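Local coordinates for trichothecene 3-O-acetyltransferase (Gibberella zeae, PDB 2RKV), which catalyses transfer of an acetyl group from acetyl coenzyme A to the 3-hydroxyl of trichothecene mycotoxins, as a member of the BAHD acyltransferase superfamily, at residues A[53-58]-A[190-195]; A[159-164]-A[378-383]; A[294-299]-A[303-308]. One frame throughout, in Å; residues are numbered along the deposited sequence.

Contact 1. Residues A[53-58]-A[190-195]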
loop_
_atom_site.group_PDB
_atom_site.type_symbol
_atom_site.label_atom_id
_atom_site.label_comp_id
_atom_site.label_asym_id
_atom_site.label_seq_id
_atom_site.Cartn_x
_atom_site.Cartn_y
_atom_site.Cartn_z
ATOM N N VAL A 53 -8.636 -20.443 -9.721
ATOM C CA VAL A 53 -8.622 -19.111 -10.334
ATOM C C VAL A 53 -7.340 -18.969 -11.151
ATOM O O VAL A 53 -6.342 -18.408 -10.674
ATOM C CB VAL A 53 -8.740 -17.994 -9.260
ATOM C CG1 VAL A 53 -8.849 -16.614 -9.908
ATOM C CG2 VAL A 53 -9.959 -18.250 -8.350
ATOM N N PRO A 54 -7.337 -19.526 -12.378
ATOM C CA PRO A 54 -6.136 -19.553 -13.218
ATOM C C PRO A 54 -5.401 -18.214 -13.384
ATOM O O PRO A 54 -4.165 -18.211 -13.453
ATOM C CB PRO A 54 -6.654 -20.100 -14.552
ATOM C CG PRO A 54 -7.782 -21.026 -14.122
ATOM C CD PRO A 54 -8.458 -20.252 -13.010
ATOM N N TRP A 55 -6.122 -17.091 -13.413
ATOM C CA TRP A 55 -5.457 -15.821 -13.713
ATOM C C TRP A 55 -4.435 -15.384 -12.664
ATOM O O TRP A 55 -3.553 -14.581 -12.975
ATOM C CB TRP A 55 -6.445 -14.693 -14.053
ATOM C CG TRP A 55 -7.340 -14.252 -12.928
ATOM C CD1 TRP A 55 -8.675 -14.533 -12.772
ATOM C CD2 TRP A 55 -6.979 -13.401 -11.827
ATOM N NE1 TRP A 55 -9.159 -13.919 -11.633
ATOM C CE2 TRP A 55 -8.139 -13.228 -11.031
ATOM C CE3 TRP A 55 -5.783 -12.777 -11.428
ATOM C CZ2 TRP A 55 -8.138 -12.457 -9.856
ATOM C CZ3 TRP A 55 -5.782 -12.010 -10.259
ATOM C CH2 TRP A 55 -6.954 -11.863 -9.487
ATOM N N VAL A 56 -4.528 -15.915 -11.442
ATOM C CA VAL A 56 -3.553 -15.526 -10.401
ATOM C C VAL A 56 -2.113 -15.930 -10.782
ATOM O O VAL A 56 -1.151 -15.350 -10.285
ATOM C CB VAL A 56 -3.915 -16.053 -8.972
ATOM C CG1 VAL A 56 -5.303 -15.557 -8.548
ATOM C CG2 VAL A 56 -3.827 -17.592 -8.889
ATOM N N ALA A 57 -1.984 -16.924 -11.659
ATOM C CA ALA A 57 -0.678 -17.383 -12.144
ATOM C C ALA A 57 -0.221 -16.636 -13.404
ATOM O O ALA A 57 0.807 -16.975 -13.994
ATOM C CB ALA A 57 -0.711 -18.904 -12.404
ATOM N N GLY A 58 -0.983 -15.617 -13.800
ATOM C CA GLY A 58 -0.727 -14.896 -15.040
ATOM C C GLY A 58 0.297 -13.781 -14.903
ATOM O O GLY A 58 0.962 -13.652 -13.869
ATOM N N LEU A 190 -15.122 -10.778 -11.409
ATOM C CA LEU A 190 -15.808 -9.612 -11.958
ATOM C C LEU A 190 -14.999 -9.018 -13.106
ATOM O O LEU A 190 -13.771 -8.924 -13.032
ATOM C CB LEU A 190 -16.028 -8.548 -10.880
ATOM C CG LEU A 190 -16.967 -8.903 -9.724
ATOM C CD1 LEU A 190 -16.890 -7.810 -8.673
ATOM C CD2 LEU A 190 -18.407 -9.096 -10.210
ATOM N N ASP A 191 -15.690 -8.620 -14.168
ATOM C CA ASP A 191 -15.038 -7.909 -15.259
ATOM C C ASP A 191 -14.505 -6.574 -14.737
ATOM O O ASP A 191 -15.208 -5.845 -14.026
ATOM C CB ASP A 191 -16.005 -7.686 -16.415
ATOM C CG ASP A 191 -15.292 -7.381 -17.720
ATOM O OD1 ASP A 191 -14.202 -7.946 -17.972
ATOM O OD2 ASP A 191 -15.825 -6.570 -18.495
ATOM N N ARG A 192 -13.264 -6.261 -15.091
ATOM C CA ARG A 192 -12.596 -5.077 -14.545
ATOM C C ARG A 192 -12.841 -3.838 -15.390
ATOM O O ARG A 192 -12.993 -2.754 -14.846
ATOM C CB ARG A 192 -11.088 -5.294 -14.423
ATOM C CG ARG A 192 -10.708 -6.605 -13.765
ATOM C CD ARG A 192 -9.259 -6.591 -13.327
ATOM N NE ARG A 192 -8.923 -7.810 -12.597
ATOM C CZ ARG A 192 -7.834 -7.946 -11.843
ATOM N NH1 ARG A 192 -6.966 -6.939 -11.737
ATOM N NH2 ARG A 192 -7.612 -9.087 -11.201
ATOM N N LYS A 193 -12.857 -3.994 -16.712
ATOM C CA LYS A 193 -12.866 -2.823 -17.599
ATOM C C LYS A 193 -14.162 -2.017 -17.534
ATOM O O LYS A 193 -14.211 -0.881 -18.000
ATOM C CB LYS A 193 -12.533 -3.206 -19.044
ATOM C CG LYS A 193 -13.601 -4.025 -19.755
ATOM C CD LYS A 193 -13.164 -4.431 -21.173
ATOM C CE LYS A 193 -13.199 -3.274 -22.161
ATOM N NZ LYS A 193 -12.743 -3.695 -23.536
ATOM N N THR A 194 -15.198 -2.599 -16.938
ATOM C CA THR A 194 -16.498 -1.928 -16.836
ATOM C C THR A 194 -16.882 -1.604 -15.391
ATOM O O THR A 194 -17.968 -1.070 -15.140
ATOM C CB THR A 194 -17.618 -2.776 -17.469
ATOM O OG1 THR A 194 -17.680 -4.040 -16.797
ATOM C CG2 THR A 194 -17.366 -2.986 -18.973
ATOM N N ILE A 195 -15.991 -1.897 -14.442
ATOM C CA ILE A 195 -16.348 -1.819 -13.018
ATOM C C ILE A 195 -16.535 -0.385 -12.490
ATOM O O ILE A 195 -17.190 -0.172 -11.462
ATOM C CB ILE A 195 -15.378 -2.651 -12.128
ATOM C CG1 ILE A 195 -16.128 -3.156 -10.882
ATOM C CG2 ILE A 195 -14.082 -1.866 -11.803
ATOM C CD1 ILE A 195 -15.441 -4.281 -10.131
#
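Trp-55 and Arg-192 meet in a cation-pi contact, and these two side chains carry the whole of the touch between the loop after helix 35-52 and the loop after helix 182-187. Arg-192 CZ lies 4.9 Å from the centroid of the six-membered ring of Trp-55, 19° off its normal. The guanidinium does not stack: its plane stands 89° to the indole, so that NH2 is directed at the face, displaced toward the rim, 3.3 Å from Trp-55 CH2. An extended chain from CG to NE carries the charged group toward the indole.

Apolar packing holds the other face of the indole: Val-53 CG1, just before the 3-10 segment 54-57, and Val-56 CG1, within it, lie against that face near its rim. The ring is thus held between the two valines and the arginine. Ile-5 and Ile-75 touch both Trp-55 and Arg-192.

Hydrogen bonds to outside carbonyls fix both polar ends. Trp-55 NE1 reaches Met-188 O, and Arg-192 NH1 reaches Ala-158 O. Within the segments, Ile-195 N bonds to Arg-192 O at 3.1 Å, closing a type I turn.

With both residues buried, the pi face probably offers NH2 some electrostatic compensation, while Ala-158 O serves NH1 and Asp-8 OD2 adds a long, weak ion pair to it; the end-on pose lets one guanidinium address a ring and a carbonyl together.

Contact 2. Residues A[159-164]-A[378-383]. With COA (coenzyme A), chain B.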
loop_
_atom_site.group_PDB
_atom_site.type_symbol
_atom_site.label_atom_id
_atom_site.label_comp_id
_atom_site.label_asym_id
_atom_site.label_seq_id
_atom_site.Cartn_x
_atom_site.Cartn_y
_atom_site.Cartn_z
ATOM N N MET A 159 -3.491 -4.888 -8.894
ATOM C CA MET A 159 -4.095 -4.886 -7.561
ATOM C C MET A 159 -3.592 -3.761 -6.685
ATOM O O MET A 159 -2.405 -3.451 -6.693
ATOM C CB MET A 159 -3.848 -6.228 -6.847
ATOM C CG MET A 159 -2.378 -6.551 -6.561
ATOM S SD MET A 159 -2.143 -8.266 -5.999
ATOM C CE MET A 159 -2.334 -9.116 -7.567
ATOM N N ASP A 160 -4.511 -3.162 -5.927
ATOM C CA ASP A 160 -4.119 -2.328 -4.796
ATOM C C ASP A 160 -3.942 -3.255 -3.584
ATOM O O ASP A 160 -4.081 -4.486 -3.710
ATOM C CB ASP A 160 -5.150 -1.205 -4.552
ATOM C CG ASP A 160 -6.585 -1.726 -4.427
ATOM O OD1 ASP A 160 -6.772 -2.864 -3.939
ATOM O OD2 ASP A 160 -7.534 -0.990 -4.789
ATOM N N MET A 161 -3.623 -2.704 -2.415
ATOM C CA MET A 161 -3.402 -3.569 -1.254
ATOM C C MET A 161 -4.686 -4.252 -0.766
ATOM O O MET A 161 -4.634 -5.350 -0.197
ATOM C CB MET A 161 -2.680 -2.826 -0.120
ATOM C CG MET A 161 -2.473 -3.661 1.131
ATOM S SD MET A 161 -1.599 -5.214 0.814
ATOM C CE MET A 161 0.095 -4.714 1.142
ATOM N N VAL A 162 -5.841 -3.621 -0.996
ATOM C CA VAL A 162 -7.115 -4.257 -0.636
ATOM C C VAL A 162 -7.300 -5.509 -1.512
ATOM O O VAL A 162 -7.635 -6.585 -1.006
ATOM C CB VAL A 162 -8.309 -3.290 -0.759
ATOM C CG1 VAL A 162 -9.655 -4.021 -0.590
ATOM C CG2 VAL A 162 -8.170 -2.163 0.292
ATOM N N GLY A 163 -7.036 -5.363 -2.809
ATOM C CA GLY A 163 -7.110 -6.501 -3.732
ATOM C C GLY A 163 -6.067 -7.557 -3.392
ATOM O O GLY A 163 -6.345 -8.763 -3.407
ATOM N N GLN A 164 -4.858 -7.101 -3.078
ATOM C CA GLN A 164 -3.762 -8.011 -2.730
ATOM C C GLN A 164 -4.123 -8.813 -1.490
ATOM O O GLN A 164 -3.896 -10.029 -1.433
ATOM C CB GLN A 164 -2.473 -7.213 -2.503
ATOM C CG GLN A 164 -1.209 -8.075 -2.379
ATOM C CD GLN A 164 0.045 -7.257 -2.663
ATOM O OE1 GLN A 164 0.008 -6.314 -3.460
ATOM N NE2 GLN A 164 1.156 -7.609 -2.012
ATOM N N SER A 378 -0.568 6.004 2.412
ATOM C CA SER A 378 -1.519 4.918 2.175
ATOM C C SER A 378 -1.668 4.057 3.412
ATOM O O SER A 378 -0.705 3.441 3.872
ATOM C CB SER A 378 -1.115 4.051 0.984
ATOM O OG SER A 378 -2.080 3.025 0.772
ATOM N N SER A 379 -2.888 4.010 3.940
ATOM C CA SER A 379 -3.166 3.216 5.119
ATOM C C SER A 379 -3.614 1.803 4.776
ATOM O O SER A 379 -4.638 1.603 4.107
ATOM C CB SER A 379 -4.240 3.878 5.969
ATOM O OG SER A 379 -4.600 3.031 7.041
ATOM N N TRP A 380 -2.849 0.835 5.263
ATOM C CA TRP A 380 -3.220 -0.573 5.149
ATOM C C TRP A 380 -3.812 -1.085 6.455
ATOM O O TRP A 380 -3.933 -2.299 6.662
ATOM C CB TRP A 380 -1.991 -1.409 4.763
ATOM C CG TRP A 380 -1.357 -1.011 3.462
ATOM C CD1 TRP A 380 -1.921 -0.269 2.454
ATOM C CD2 TRP A 380 -0.049 -1.375 3.010
ATOM N NE1 TRP A 380 -1.029 -0.138 1.409
ATOM C CE2 TRP A 380 0.123 -0.812 1.724
ATOM C CE3 TRP A 380 0.998 -2.125 3.568
ATOM C CZ2 TRP A 380 1.307 -0.969 0.986
ATOM C CZ3 TRP A 380 2.179 -2.288 2.829
ATOM C CH2 TRP A 380 2.317 -1.710 1.551
ATOM N N ALA A 381 -4.202 -0.155 7.330
ATOM C CA ALA A 381 -4.605 -0.494 8.698
ATOM C C ALA A 381 -5.708 -1.549 8.783
ATOM O O ALA A 381 -5.700 -2.381 9.691
ATOM C CB ALA A 381 -5.021 0.762 9.465
ATOM N N LYS A 382 -6.638 -1.491 7.835
ATOM C CA LYS A 382 -7.863 -2.293 7.888
ATOM C C LYS A 382 -7.781 -3.609 7.120
ATOM O O LYS A 382 -8.766 -4.342 7.065
ATOM C CB LYS A 382 -9.054 -1.468 7.383
ATOM N N VAL A 383 -6.637 -3.905 6.506
ATOM C CA VAL A 383 -6.522 -5.182 5.781
ATOM C C VAL A 383 -6.332 -6.345 6.757
ATOM O O VAL A 383 -5.951 -6.143 7.919
ATOM C CB VAL A 383 -5.479 -5.159 4.628
ATOM C CG1 VAL A 383 -5.797 -4.028 3.649
ATOM C CG2 VAL A 383 -4.067 -5.053 5.142
HETATM N N1A COA B . -20.232 8.168 15.029
HETATM C C2A COA B . -18.906 8.148 15.409
HETATM N N3A COA B . -17.966 7.507 14.628
HETATM C C4A COA B . -18.363 6.899 13.479
HETATM C C5A COA B . -19.699 6.914 13.075
HETATM C C6A COA B . -20.651 7.556 13.863
HETATM N N6A COA B . -21.952 7.352 13.635
HETATM N N7A COA B . -19.795 6.239 11.901
HETATM C C8A COA B . -18.560 5.801 11.557
HETATM N N9A COA B . -17.668 6.203 12.524
HETATM C C1B COA B . -16.230 5.908 12.582
HETATM C C2B COA B . -16.029 4.449 12.937
HETATM O O2B COA B . -16.175 4.234 14.311
HETATM C C3B COA B . -14.616 4.234 12.450
HETATM O O3B COA B . -13.732 4.865 13.326
HETATM P P3B COA B . -12.738 4.022 14.238
HETATM O O7A COA B . -11.902 3.145 13.331
HETATM O O8A COA B . -13.605 3.210 15.164
HETATM O O9A COA B . -11.895 4.994 15.016
HETATM C C4B COA B . -14.548 5.103 11.224
HETATM O O4B COA B . -15.590 6.064 11.327
HETATM C C5B COA B . -14.680 4.274 9.971
HETATM O O5B COA B . -14.347 5.211 8.999
HETATM P P1A COA B . -13.891 4.757 7.545
HETATM O O1A COA B . -14.764 3.608 7.046
HETATM O O2A COA B . -13.892 5.965 6.638
HETATM O O3A COA B . -12.460 4.068 7.727
HETATM P P2A COA B . -11.153 4.695 8.389
HETATM O O4A COA B . -10.612 3.688 9.378
HETATM O O5A COA B . -11.355 6.085 8.920
HETATM O O6A COA B . -10.162 4.785 7.144
HETATM C CBP COA B . -9.551 5.268 4.901
HETATM C CCP COA B . -10.336 5.746 6.120
HETATM C CDP COA B . -8.072 5.140 5.270
HETATM C CEP COA B . -9.663 6.311 3.791
HETATM C CAP COA B . -10.146 3.916 4.480
HETATM O OAP COA B . -11.511 4.045 4.134
HETATM C C9P COA B . -9.435 3.332 3.303
HETATM O O9P COA B . -9.876 3.659 2.017
HETATM N N8P COA B . -8.419 2.528 3.585
HETATM C C7P COA B . -7.600 1.918 2.568
HETATM C C6P COA B . -6.609 2.928 2.006
HETATM C C5P COA B . -5.788 2.189 0.993
HETATM O O5P COA B . -6.354 1.488 0.128
HETATM N N4P COA B . -4.472 2.329 1.094
#
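Met-161 lies across one face of the Trp-380 indole, the two side chains crossing at about a right angle. The touch runs over much of the bicyclic ring: Met-161 CB sits 3.5 Å from Trp-380 NE1 over the pyrrole end, CG follows over the same part, and the methyl covers the six-membered ring. CE is 3.5 Å from the centroid of that ring and only 8° off its normal, a well-centred CH-pi contact. The sulfur stands farther back, SD being 4.8 Å from the same centroid in an oblique Met-aromatic approach. This pose follows from the bends in the methionine chain: chi2 of 55° and chi3 of 93° fold the methyl back onto the indole.

Val-383 completes the apolar patch. The type I turn from Trp-380 to Val-383 brings its CG1 to 4.2 Å from Met-161 CG and also near the backbone of Val-162. Thr-21 and Ile-23 of strand 20-28 touch both Met-161 and Trp-380.

The indole meets coenzyme A by its edge, N4P lying near the ring plane. That pantetheine nitrogen donates to Ser-379 O at 3.1 Å. Ser-379 OG in turn accepts from Ala-381 N, an ST turn, and is bonded to Asp-262. Within 159-164, Asp-160 OD1 accepts from Gly-163 N at 2.8 Å, a nearly straight N-cap bond; its OD2 serves Leu-309 N and a salt bridge to Arg-296.

Ser-378, Ser-379 and Trp-380 belong to the coenzyme pocket, and Ser-378 also touches the bound T-2 toxin. Here the first turn of helix 161-176 packs on the turn that follows strand 375-379. Just before that helix, His-156 to Asp-160 form the HXXXD signature of BAHD acyltransferases; as in relatives, His-156, which lines the toxin pocket, is probably the catalytic base and Asp-160 structural.

Contact 3. Residues A[294-299]-A[303-308]. With COA (coenzyme A), chain B.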
loop_
_atom_site.group_PDB
_atom_site.type_symbol
_atom_site.label_atom_id
_atom_site.label_comp_id
_atom_site.label_asym_id
_atom_site.label_seq_id
_atom_site.Cartn_x
_atom_site.Cartn_y
_atom_site.Cartn_z
ATOM N N ASP A 294 -9.586 3.528 -0.623
ATOM C CA ASP A 294 -10.245 2.410 -1.297
ATOM C C ASP A 294 -11.574 2.914 -1.830
ATOM O O ASP A 294 -12.404 3.436 -1.064
ATOM C CB ASP A 294 -10.453 1.255 -0.302
ATOM C CG ASP A 294 -11.241 0.073 -0.887
ATOM O OD1 ASP A 294 -11.411 -0.014 -2.126
ATOM O OD2 ASP A 294 -11.669 -0.783 -0.073
ATOM N N ALA A 295 -11.765 2.772 -3.143
ATOM C CA ALA A 295 -12.966 3.260 -3.810
ATOM C C ALA A 295 -14.059 2.195 -3.929
ATOM O O ALA A 295 -15.146 2.475 -4.442
ATOM C CB ALA A 295 -12.622 3.841 -5.180
ATOM N N ARG A 296 -13.779 0.982 -3.450
ATOM C CA ARG A 296 -14.772 -0.097 -3.543
ATOM C C ARG A 296 -16.118 0.273 -2.895
ATOM O O ARG A 296 -17.161 0.131 -3.538
ATOM C CB ARG A 296 -14.239 -1.416 -2.975
ATOM C CG ARG A 296 -13.218 -2.125 -3.871
ATOM C CD ARG A 296 -12.490 -3.197 -3.063
ATOM N NE ARG A 296 -11.393 -3.828 -3.806
ATOM C CZ ARG A 296 -10.243 -3.240 -4.121
ATOM N NH1 ARG A 296 -10.002 -1.975 -3.754
ATOM N NH2 ARG A 296 -9.320 -3.930 -4.785
ATOM N N PRO A 297 -16.102 0.760 -1.638
ATOM C CA PRO A 297 -17.386 1.107 -0.997
ATOM C C PRO A 297 -18.206 2.150 -1.775
ATOM O O PRO A 297 -19.398 1.939 -2.008
ATOM C CB PRO A 297 -16.964 1.629 0.377
ATOM C CG PRO A 297 -15.631 0.976 0.633
ATOM C CD PRO A 297 -14.969 0.979 -0.717
ATOM N N ALA A 298 -17.567 3.233 -2.214
ATOM C CA ALA A 298 -18.260 4.266 -2.992
ATOM C C ALA A 298 -18.820 3.717 -4.304
ATOM O O ALA A 298 -19.854 4.185 -4.787
ATOM C CB ALA A 298 -17.337 5.459 -3.257
ATOM N N MET A 299 -18.141 2.717 -4.870
ATOM C CA MET A 299 -18.540 2.139 -6.149
ATOM C C MET A 299 -19.529 0.975 -5.994
ATOM O O MET A 299 -20.025 0.441 -6.989
ATOM C CB MET A 299 -17.293 1.695 -6.926
ATOM C CG MET A 299 -17.386 1.854 -8.441
ATOM S SD MET A 299 -17.638 3.555 -9.039
ATOM C CE MET A 299 -16.558 4.515 -8.009
ATOM N N ASN A 303 -15.625 -5.980 -1.033
ATOM C CA ASN A 303 -14.297 -5.933 -0.419
ATOM C C ASN A 303 -13.387 -7.047 -0.954
ATOM O O ASN A 303 -12.156 -6.969 -0.857
ATOM C CB ASN A 303 -14.422 -6.048 1.102
ATOM C CG ASN A 303 -13.100 -5.838 1.813
ATOM O OD1 ASN A 303 -12.484 -4.770 1.705
ATOM N ND2 ASN A 303 -12.658 -6.849 2.544
ATOM N N ASN A 304 -14.003 -8.087 -1.516
ATOM C CA ASN A 304 -13.251 -9.212 -2.063
ATOM C C ASN A 304 -12.811 -9.025 -3.514
ATOM O O ASN A 304 -12.169 -9.911 -4.080
ATOM C CB ASN A 304 -14.027 -10.524 -1.889
ATOM C CG ASN A 304 -14.131 -10.944 -0.440
ATOM O OD1 ASN A 304 -13.222 -10.688 0.358
ATOM N ND2 ASN A 304 -15.251 -11.572 -0.078
ATOM N N TYR A 305 -13.151 -7.886 -4.122
ATOM C CA TYR A 305 -12.693 -7.601 -5.486
ATOM C C TYR A 305 -11.170 -7.431 -5.475
ATOM O O TYR A 305 -10.648 -6.585 -4.747
ATOM C CB TYR A 305 -13.365 -6.351 -6.041
ATOM C CG TYR A 305 -12.870 -5.957 -7.407
ATOM C CD1 TYR A 305 -13.088 -6.793 -8.499
ATOM C CD2 TYR A 305 -12.193 -4.749 -7.612
ATOM C CE1 TYR A 305 -12.645 -6.455 -9.754
ATOM C CE2 TYR A 305 -11.745 -4.393 -8.883
ATOM C CZ TYR A 305 -11.987 -5.249 -9.949
ATOM O OH TYR A 305 -11.551 -4.928 -11.213
ATOM N N PRO A 306 -10.453 -8.271 -6.242
ATOM C CA PRO A 306 -8.995 -8.329 -6.136
ATOM C C PRO A 306 -8.221 -7.311 -6.974
ATOM O O PRO A 306 -6.982 -7.351 -6.996
ATOM C CB PRO A 306 -8.678 -9.733 -6.640
ATOM C CG PRO A 306 -9.705 -9.932 -7.743
ATOM C CD PRO A 306 -10.976 -9.268 -7.206
ATOM N N GLY A 307 -8.925 -6.409 -7.646
ATOM C CA GLY A 307 -8.269 -5.518 -8.604
ATOM C C GLY A 307 -7.704 -4.251 -7.993
ATOM O O GLY A 307 -7.312 -4.219 -6.809
ATOM N N LEU A 308 -7.666 -3.216 -8.828
ATOM C CA LEU A 308 -7.177 -1.897 -8.466
ATOM C C LEU A 308 -8.361 -0.936 -8.539
ATOM O O LEU A 308 -8.850 -0.594 -9.622
ATOM C CB LEU A 308 -6.034 -1.487 -9.408
ATOM C CG LEU A 308 -5.220 -0.200 -9.200
ATOM C CD1 LEU A 308 -6.067 1.060 -9.409
ATOM C CD2 LEU A 308 -4.576 -0.164 -7.847
HETATM N N1A COA B . -20.232 8.168 15.029
HETATM C C2A COA B . -18.906 8.148 15.409
HETATM N N3A COA B . -17.966 7.507 14.628
HETATM C C4A COA B . -18.363 6.899 13.479
HETATM C C5A COA B . -19.699 6.914 13.075
HETATM C C6A COA B . -20.651 7.556 13.863
HETATM N N6A COA B . -21.952 7.352 13.635
HETATM N N7A COA B . -19.795 6.239 11.901
HETATM C C8A COA B . -18.560 5.801 11.557
HETATM N N9A COA B . -17.668 6.203 12.524
HETATM C C1B COA B . -16.230 5.908 12.582
HETATM C C2B COA B . -16.029 4.449 12.937
HETATM O O2B COA B . -16.175 4.234 14.311
HETATM C C3B COA B . -14.616 4.234 12.450
HETATM O O3B COA B . -13.732 4.865 13.326
HETATM P P3B COA B . -12.738 4.022 14.238
HETATM O O7A COA B . -11.902 3.145 13.331
HETATM O O8A COA B . -13.605 3.210 15.164
HETATM O O9A COA B . -11.895 4.994 15.016
HETATM C C4B COA B . -14.548 5.103 11.224
HETATM O O4B COA B . -15.590 6.064 11.327
HETATM C C5B COA B . -14.680 4.274 9.971
HETATM O O5B COA B . -14.347 5.211 8.999
HETATM P P1A COA B . -13.891 4.757 7.545
HETATM O O1A COA B . -14.764 3.608 7.046
HETATM O O2A COA B . -13.892 5.965 6.638
HETATM O O3A COA B . -12.460 4.068 7.727
HETATM P P2A COA B . -11.153 4.695 8.389
HETATM O O4A COA B . -10.612 3.688 9.378
HETATM O O5A COA B . -11.355 6.085 8.920
HETATM O O6A COA B . -10.162 4.785 7.144
HETATM C CBP COA B . -9.551 5.268 4.901
HETATM C CCP COA B . -10.336 5.746 6.120
HETATM C CDP COA B . -8.072 5.140 5.270
HETATM C CEP COA B . -9.663 6.311 3.791
HETATM C CAP COA B . -10.146 3.916 4.480
HETATM O OAP COA B . -11.511 4.045 4.134
HETATM C C9P COA B . -9.435 3.332 3.303
HETATM O O9P COA B . -9.876 3.659 2.017
HETATM N N8P COA B . -8.419 2.528 3.585
HETATM C C7P COA B . -7.600 1.918 2.568
HETATM C C6P COA B . -6.609 2.928 2.006
HETATM C C5P COA B . -5.788 2.189 0.993
HETATM O O5P COA B . -6.354 1.488 0.128
HETATM N N4P COA B . -4.472 2.329 1.094
HETATM O O HOH W 1 -13.583 -2.542 0.375
#
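Arg-296 spends its guanidinium on backbone carbonyls of 303-308 and on a carboxylate of its own segment. NE and NH2 grip a single acceptor side-on, Tyr-305 O, each at 3.0 Å from that oxygen. Both donors approach from the same face of the carbonyl, while the oxygen itself stays close to the guanidinium plane. NH2 adds a weak bond to Gly-307 O, bent to 120°.

NH1 turns the other way, forming a salt bridge of 2.9 Å to Asp-294 OD1 and a second one to Asp-160 OD2. Two carboxylates on this nitrogen would be expected to stabilise the cation. Asp-294 OD1 is doubly used as well: it caps Arg-296 N at 2.9 Å, N and NH1 reaching it from opposite faces of the carboxylate, so the aspartate steadies both the backbone and the side chain of the arginine. Its other oxygen, OD2, accepts a hydrogen bond from a water that also donates to Asn-303 OD1, bridging the two segments.

Tyr-305 presents the edge of its ring to Arg-296 NE, and its hydroxyl is bonded to Asp-8. On the coenzyme side, Asp-294 N donates to the pantetheine carbonyl O9P over 2.7 Å.

Arg-296 is thus the arginine paired to Asp-160 of the HXXXD motif, consistent with the structural Asp-Arg salt bridge of BAHD acyltransferases, here beside the coenzyme A pocket.

From the N terminus, segment 53-58 is reached first and 159-164 next, before 190-195 returns to close contact 1; contact 2 closes only at 378-383, so the two cross along the chain. Contact 3 is a short closure in the connection between the antiparallel neighbouring strands 286-294 and 310-318, lying wholly within the span of contact 2 and after contact 1. In space, contact 3 sits between the others. Its Tyr-305 and Pro-306 pack on Arg-192 and Trp-55 of contact 1, and its Pro-306 also meets Met-159 of contact 2. Together they join the loops after helices 35-52 and 182-187, helix 161-176 and the seven-stranded sheet, with contacts 2 and 3 both reaching coenzyme A.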